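Putative HTH-type transcriptional regulator PF0864 (Pyrococcus furiosus, PDB 2IA0) probably binds specific DNA sequences through a winged helix-turn-helix domain as a transcriptional regulator of the AsnC family. Local coordinates at the interface of chains A and B. Numbering follows the deposited sequence. Chains: chain A/B, Putative HTH-type transcriptional regulator PF0864.

The interface of chains A and B. Residues chain A 66, 68, 167, 169, 171; chain B 23, 27.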
# COMPACT_ATOMS: atom_id res chain seq x y z
N ILE A 66 -3.40 -4.54 -11.01
CA ILE A 66 -2.71 -5.80 -10.79
C ILE A 66 -1.65 -5.67 -9.70
O ILE A 66 -1.21 -4.57 -9.34
CB ILE A 66 -2.06 -6.37 -12.08
CG1 ILE A 66 -1.06 -5.36 -12.65
CG2 ILE A 66 -3.15 -6.82 -13.10
CD1 ILE A 66 0.05 -5.99 -13.43
N LEU A 68 2.06 -7.12 -8.69
CA LEU A 68 3.23 -7.70 -9.37
C LEU A 68 3.86 -8.86 -8.58
O LEU A 68 3.77 -8.90 -7.36
CB LEU A 68 4.26 -6.62 -9.67
CG LEU A 68 3.87 -5.59 -10.73
CD1 LEU A 68 5.03 -4.70 -11.06
CD2 LEU A 68 3.38 -6.28 -11.98
N PHE A 167 1.73 -4.31 -5.12
CA PHE A 167 0.90 -3.20 -5.57
C PHE A 167 1.70 -1.91 -5.94
O PHE A 167 1.46 -1.30 -6.99
CB PHE A 167 -0.21 -2.90 -4.54
CG PHE A 167 -1.02 -1.69 -4.87
CD1 PHE A 167 -1.87 -1.69 -5.98
CD2 PHE A 167 -0.91 -0.53 -4.09
CE1 PHE A 167 -2.61 -0.54 -6.31
CE2 PHE A 167 -1.64 0.61 -4.40
CZ PHE A 167 -2.49 0.61 -5.52
N ALA A 169 5.05 -1.63 -6.40
CA ALA A 169 6.21 -1.92 -7.25
C ALA A 169 6.07 -1.20 -8.57
O ALA A 169 5.04 -1.29 -9.24
CB ALA A 169 6.35 -3.43 -7.50
N VAL A 171 7.27 -0.44 -12.50
CA VAL A 171 7.81 -1.13 -13.67
C VAL A 171 8.04 -0.13 -14.82
O VAL A 171 9.13 0.44 -14.96
CB VAL A 171 6.87 -2.29 -14.15
CG1 VAL A 171 5.41 -1.91 -14.03
CG2 VAL A 171 7.18 -2.65 -15.60
N LEU B 23 2.45 -4.49 -18.56
CA LEU B 23 2.34 -4.34 -17.10
C LEU B 23 1.96 -2.94 -16.61
O LEU B 23 1.18 -2.83 -15.68
CB LEU B 23 3.60 -4.84 -16.38
CG LEU B 23 4.04 -6.28 -16.67
CD1 LEU B 23 5.42 -6.53 -16.11
CD2 LEU B 23 3.06 -7.30 -16.12
N LYS B 27 -1.53 -2.06 -14.69
CA LYS B 27 -1.47 -1.42 -13.37
C LYS B 27 -2.39 -0.22 -13.20
O LYS B 27 -2.90 0.02 -12.11
CB LYS B 27 -0.03 -1.02 -13.02
CG LYS B 27 0.73 -2.12 -12.30
CD LYS B 27 2.24 -1.93 -12.38
CE LYS B 27 2.75 -0.78 -11.49
NZ LYS B 27 2.66 -1.08 -10.03
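Helix 17-28 of chain B, through B:Leu23 and B:Lys27, packs against strand 61-68 of chain A and against the end of helix 164-168 and the carboxy-terminal tail after it. The helix belongs to the winged helix-turn-helix region, so the probable DNA-binding region of one subunit packs on the strand and tail of the other. A twin contact, with the chains exchanged, lies across the two-fold axis, consistent with the dimers usual in the AsnC family.

B:Lys27 contributes the largest share of the patch, with 47 Å² of its surface hidden by chain A. A lysine suits this place because its long methylene chain can cross an apolar strip before its amino group meets polar atoms. The branched aliphatic side chains of A:Ile66, A:Leu68 and A:Val171 supply that strip. A:Ile66 crosses the lysine chain at about a right angle, its CG1 lying 3.7 Å from B:Lys27 CG. The CD1 methyl of A:Ile66 reaches on towards the helix backbone, 4.0 Å from the carbonyl O of B:Leu23. A:Leu68, from the same strand, also runs crosswise to the lysine and brings its CD1 branch near CD. A:Val171, the last residue of the chain, runs past the lysine in the opposite direction, with CG1 3.6 Å from B:Lys27 CD; chi1 of 38° turns this methyl towards the helix, where it also approaches CB of B:Leu23.

Bends at chi3 and chi4 carry the lysine's amino group to main-chain carbonyls. The carbonyl O of A:Phe167 lies 3.3 Å from NZ. A:Ala169 serves through its backbone, so a small side chain suffices: NZ donates a short hydrogen bond of 2.5 Å to its carbonyl O, with a C=O···NZ angle of 163°.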